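Local coordinates for putative cell invasion protein with MAC/Perforin domain (Bacteroides thetaiotaomicron VPI-5482, PDB 3KK7), which is of unknown function but belongs to the membrane-attack complex/perforin family and may act in cell invasion by a human gut symbiont, at residues Phe211-Tyr216 against His333-Leu338; Gly478-Lys483 against Tyr493-Met498. All blocks are in the same frame, centred on the assembly; numbering follows the deposited sequence.

Two antiparallel strand contacts illustrate how the span of a closed loop can differ within one chain. Following the chain from the N terminus, F211-Y216 comes first and meets H333-L338 in interaction 1, closing a loop of 116 intervening residues that holds both helices and strands and bringing the short strand 334-338 back to the large antiparallel sheet of the MACPF region. Interaction 2 opens only after this loop is complete: G478-K483 and Y493-M498, with nine residues between them, pair at the open end of the hairpin 480-484/489-494 in the D3 region. The two contacts thus follow in series, neither nesting nor crossing; the centres of interactions 1 and 2 lie about 40 Å apart, and the two do not touch.

Interaction 1 of 2, residues Phe211-Tyr216 against His333-Leu338; sequences FVLTGY and HTMIDL
Antiparallel pairing here amounts to a single buried bridge in the large antiparallel sheet of the MACPF region: Y216 and L338 face each other as a non-hydrogen-bonded pair, CA to CA 4.2 Å, with both side chains on the same face. No hydrogen bond passes between F211-Y216 and H333-L338, so side-chain packing carries the contact. Its centre is a Met-aromatic interaction. M335, a selenomethionine, has CG anti to the backbone N (chi1 176°) and a chain extended until it bends at chi3, which lays SE over one face of the Y216 ring, 4.0 Å from the centroid and 18° off the normal. CG of M335 touches Y216 CD1 at 3.6 Å. Y216 CG takes the crowded position between the backbone N and the carbonyl carbon (chi1 62°), and Y216 CB lies 3.3 Å from D337 O.

Aliphatic contacts complete the cluster. L213 meets M335 tip to tip, CD2 to SE 3.8 Å, while L213 and L338 cross at about a right angle through their CD2 methyls. Y60 and L343, from neighbouring strands, also touch this cluster.

No polar side-chain bond crosses between the segments: Y216 OH bonds A52 O, D337 OD2 forms a salt bridge with K104, and D337 OD1 accepts from L338 N at 2.8 Å through its anti lone pair. The chemistry therefore implies a join made by apolar and selenium-aromatic packing.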
# COMPACT_ATOMS: atom_id res chain seq x y z
N PHE A 211 -3.03 2.75 -0.61
CA PHE A 211 -3.07 3.26 -1.97
C PHE A 211 -3.08 4.77 -2.06
O PHE A 211 -3.37 5.47 -1.07
CB PHE A 211 -4.30 2.71 -2.67
CG PHE A 211 -4.27 1.22 -2.83
CD1 PHE A 211 -3.54 0.64 -3.84
CD2 PHE A 211 -5.00 0.40 -1.97
CE1 PHE A 211 -3.49 -0.73 -3.98
CE2 PHE A 211 -4.96 -0.97 -2.12
CZ PHE A 211 -4.21 -1.53 -3.12
N VAL A 212 -2.74 5.28 -3.25
CA VAL A 212 -2.77 6.72 -3.51
C VAL A 212 -3.89 7.06 -4.49
O VAL A 212 -4.03 6.42 -5.53
CB VAL A 212 -1.43 7.24 -4.02
CG1 VAL A 212 -1.45 8.73 -4.11
CG2 VAL A 212 -0.34 6.80 -3.10
N LEU A 213 -4.69 8.06 -4.14
CA LEU A 213 -5.79 8.51 -5.01
C LEU A 213 -5.27 9.25 -6.27
O LEU A 213 -4.72 10.32 -6.15
CB LEU A 213 -6.75 9.43 -4.21
CG LEU A 213 -7.61 8.70 -3.17
CD1 LEU A 213 -8.04 9.63 -2.02
CD2 LEU A 213 -8.85 8.01 -3.80
N THR A 214 -5.49 8.66 -7.45
CA THR A 214 -5.17 9.26 -8.74
C THR A 214 -6.39 9.56 -9.61
O THR A 214 -6.29 10.38 -10.55
CB THR A 214 -4.26 8.33 -9.58
OG1 THR A 214 -4.97 7.11 -9.86
CG2 THR A 214 -2.95 8.01 -8.88
N GLY A 215 -7.52 8.90 -9.33
CA GLY A 215 -8.75 9.08 -10.14
C GLY A 215 -10.06 8.85 -9.38
O GLY A 215 -10.40 7.74 -9.00
N TYR A 216 -10.83 9.91 -9.15
CA TYR A 216 -12.08 9.75 -8.43
C TYR A 216 -13.17 10.63 -8.99
O TYR A 216 -12.91 11.45 -9.87
CB TYR A 216 -11.90 10.03 -6.95
CG TYR A 216 -11.44 11.42 -6.52
CD1 TYR A 216 -12.35 12.43 -6.22
CD2 TYR A 216 -10.07 11.69 -6.33
CE1 TYR A 216 -11.92 13.67 -5.76
CE2 TYR A 216 -9.63 12.93 -5.90
CZ TYR A 216 -10.55 13.93 -5.60
OH TYR A 216 -10.06 15.16 -5.16
N HIS A 333 -20.17 19.37 -2.20
CA HIS A 333 -19.74 18.13 -2.83
C HIS A 333 -18.46 17.58 -2.20
O HIS A 333 -17.71 18.32 -1.55
CB HIS A 333 -19.61 18.35 -4.33
CG HIS A 333 -20.91 18.59 -5.00
ND1 HIS A 333 -21.06 18.60 -6.37
CD2 HIS A 333 -22.15 18.80 -4.48
CE1 HIS A 333 -22.33 18.83 -6.67
NE2 HIS A 333 -23.02 18.95 -5.54
N THR A 334 -18.22 16.29 -2.34
CA THR A 334 -17.01 15.69 -1.80
C THR A 334 -16.65 14.51 -2.68
O THR A 334 -17.29 14.29 -3.69
CB THR A 334 -17.19 15.28 -0.32
OG1 THR A 334 -15.92 14.94 0.23
CG2 THR A 334 -18.15 14.10 -0.18
N MSE A 335 -15.60 13.78 -2.32
CA MSE A 335 -15.25 12.56 -3.06
C MSE A 335 -16.30 11.48 -2.77
O MSE A 335 -16.54 11.16 -1.62
CB MSE A 335 -13.87 12.06 -2.64
CG MSE A 335 -13.47 10.73 -3.29
SE MSE A 335 -11.64 10.32 -2.82
CE MSE A 335 -11.87 8.77 -1.68
N ILE A 336 -16.90 10.90 -3.82
CA ILE A 336 -17.97 9.94 -3.66
C ILE A 336 -17.78 8.53 -4.28
O ILE A 336 -18.55 7.62 -3.96
CB ILE A 336 -19.28 10.52 -4.17
CG1 ILE A 336 -19.19 10.84 -5.66
CG2 ILE A 336 -19.64 11.74 -3.37
CD1 ILE A 336 -20.55 11.07 -6.32
N ASP A 337 -16.79 8.34 -5.14
CA ASP A 337 -16.54 7.03 -5.77
C ASP A 337 -15.23 7.11 -6.51
O ASP A 337 -14.67 8.19 -6.65
CB ASP A 337 -17.66 6.64 -6.76
CG ASP A 337 -17.98 5.13 -6.76
OD1 ASP A 337 -17.03 4.33 -6.55
OD2 ASP A 337 -19.17 4.74 -7.00
N LEU A 338 -14.74 5.97 -6.98
CA LEU A 338 -13.44 5.88 -7.62
C LEU A 338 -13.59 5.55 -9.12
O LEU A 338 -14.50 4.85 -9.52
CB LEU A 338 -12.59 4.81 -6.95
CG LEU A 338 -12.24 5.04 -5.47
CD1 LEU A 338 -11.65 3.78 -4.85
CD2 LEU A 338 -11.26 6.21 -5.30

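Interaction 2 of 2, residues Gly478-Lys483 against Tyr493-Met498; sequences GMYKFK and YNPTSM
Two backbone hydrogen bonds join Y480 and Y493 as a hydrogen-bonded pair of the antiparallel beta hairpin formed by strands 480-484 and 489-494 in the D3 region. Y480 N donates to Y493 O at 3.0 Å and an almost straight 175°; the return bond runs from Y493 N to Y480 O at 2.8 Å, and each donor lies nearly along the axis of its acceptor carbonyl. Beyond the strand pairing, N494 CG is anti to the backbone N, and N494 OD1 is gripped by two amides: it makes an Asx turn with T496 N at 3.0 Å, in the carbonyl plane, and the wider Asx motif with S497 N at 2.9 Å, from above it. A separate backbone bond runs from M498 N to N494 O.

Packing spreads from the Y493 ring. With CG in the crowded position (chi1 67°), the ring leans across the neighbouring strand, CZ 3.6 Å from Y480 CB, while its hydroxyl is bonded to K525 O. F482, which also touches helix 529-535, crosses Y493 at about a right angle and receives Y493 CE1 at its ring edge, 3.9 Å from F482 CD1. At the open end of the hairpin, P495 CG sits at the edge of the Y480 ring, 3.9 Å from Y480 CD2.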
# COMPACT_ATOMS: atom_id res chain seq x y z
N GLY A 478 34.33 3.61 -3.83
CA GLY A 478 34.03 4.27 -5.11
C GLY A 478 32.81 5.19 -5.13
O GLY A 478 32.09 5.21 -6.13
N MSE A 479 32.61 5.98 -4.09
CA MSE A 479 31.34 6.66 -3.94
C MSE A 479 31.32 8.14 -3.77
O MSE A 479 32.27 8.74 -3.28
CB MSE A 479 30.61 6.02 -2.79
CG MSE A 479 30.59 4.56 -3.01
SE MSE A 479 29.15 3.74 -2.18
CE MSE A 479 27.60 4.42 -3.14
N TYR A 480 30.21 8.71 -4.21
CA TYR A 480 29.92 10.11 -4.06
C TYR A 480 28.54 10.22 -3.42
O TYR A 480 27.81 9.24 -3.33
CB TYR A 480 29.91 10.81 -5.41
CG TYR A 480 31.24 10.80 -6.15
CD1 TYR A 480 32.13 11.86 -6.04
CD2 TYR A 480 31.58 9.75 -7.00
CE1 TYR A 480 33.33 11.86 -6.74
CE2 TYR A 480 32.77 9.74 -7.69
CZ TYR A 480 33.64 10.79 -7.56
OH TYR A 480 34.82 10.77 -8.25
N LYS A 481 28.19 11.41 -2.97
CA LYS A 481 26.89 11.63 -2.37
C LYS A 481 26.39 13.03 -2.71
O LYS A 481 27.18 13.94 -3.03
CB LYS A 481 26.98 11.45 -0.86
CG LYS A 481 27.66 12.60 -0.17
CD LYS A 481 27.96 12.35 1.30
CE LYS A 481 28.47 13.63 1.95
NZ LYS A 481 28.88 13.37 3.33
N PHE A 482 25.07 13.20 -2.61
CA PHE A 482 24.48 14.53 -2.64
C PHE A 482 23.13 14.51 -1.91
O PHE A 482 22.50 13.45 -1.79
CB PHE A 482 24.31 15.04 -4.08
CG PHE A 482 23.21 14.36 -4.84
CD1 PHE A 482 23.41 13.13 -5.44
CD2 PHE A 482 21.95 14.96 -4.94
CE1 PHE A 482 22.38 12.49 -6.15
CE2 PHE A 482 20.90 14.33 -5.64
CZ PHE A 482 21.11 13.10 -6.24
N LYS A 483 22.71 15.68 -1.43
CA LYS A 483 21.42 15.83 -0.79
C LYS A 483 20.42 16.48 -1.71
O LYS A 483 20.68 17.56 -2.23
CB LYS A 483 21.54 16.66 0.49
CG LYS A 483 20.34 16.52 1.38
CD LYS A 483 20.52 17.22 2.70
CE LYS A 483 20.34 18.71 2.56
NZ LYS A 483 20.06 19.27 3.89
N TYR A 493 25.99 7.19 -4.02
CA TYR A 493 25.95 6.45 -5.27
C TYR A 493 27.33 6.09 -5.74
O TYR A 493 28.27 6.84 -5.54
CB TYR A 493 25.21 7.24 -6.36
CG TYR A 493 25.91 8.50 -6.83
CD1 TYR A 493 25.80 9.69 -6.11
CD2 TYR A 493 26.65 8.51 -8.02
CE1 TYR A 493 26.40 10.85 -6.55
CE2 TYR A 493 27.28 9.68 -8.47
CZ TYR A 493 27.16 10.84 -7.72
OH TYR A 493 27.78 11.99 -8.15
N ASN A 494 27.41 4.92 -6.36
CA ASN A 494 28.64 4.40 -6.95
C ASN A 494 28.54 4.49 -8.47
O ASN A 494 27.86 3.66 -9.10
CB ASN A 494 28.84 2.95 -6.51
CG ASN A 494 30.17 2.38 -6.96
OD1 ASN A 494 30.58 2.53 -8.12
ND2 ASN A 494 30.85 1.71 -6.05
N PRO A 495 29.23 5.47 -9.08
CA PRO A 495 29.07 5.70 -10.50
C PRO A 495 29.88 4.74 -11.39
O PRO A 495 29.86 4.91 -12.60
CB PRO A 495 29.57 7.12 -10.65
CG PRO A 495 30.72 7.15 -9.71
CD PRO A 495 30.28 6.33 -8.52
N THR A 496 30.57 3.75 -10.81
CA THR A 496 31.15 2.66 -11.59
C THR A 496 30.22 1.46 -11.62
O THR A 496 30.05 0.84 -12.67
CB THR A 496 32.46 2.19 -11.01
OG1 THR A 496 33.22 3.31 -10.56
CG2 THR A 496 33.24 1.40 -12.06
N SER A 497 29.61 1.12 -10.48
CA SER A 497 28.76 -0.08 -10.36
C SER A 497 27.24 0.19 -10.45
O SER A 497 26.45 -0.74 -10.58
CB SER A 497 29.09 -0.79 -9.05
OG SER A 497 30.45 -1.17 -9.02
N MSE A 498 26.84 1.45 -10.34
CA MSE A 498 25.46 1.87 -10.62
C MSE A 498 24.50 1.50 -9.52
O MSE A 498 23.31 1.27 -9.76
CB MSE A 498 24.97 1.36 -11.98
CG MSE A 498 25.99 1.60 -13.14
SE MSE A 498 26.78 3.42 -13.15
CE MSE A 498 25.19 4.47 -13.60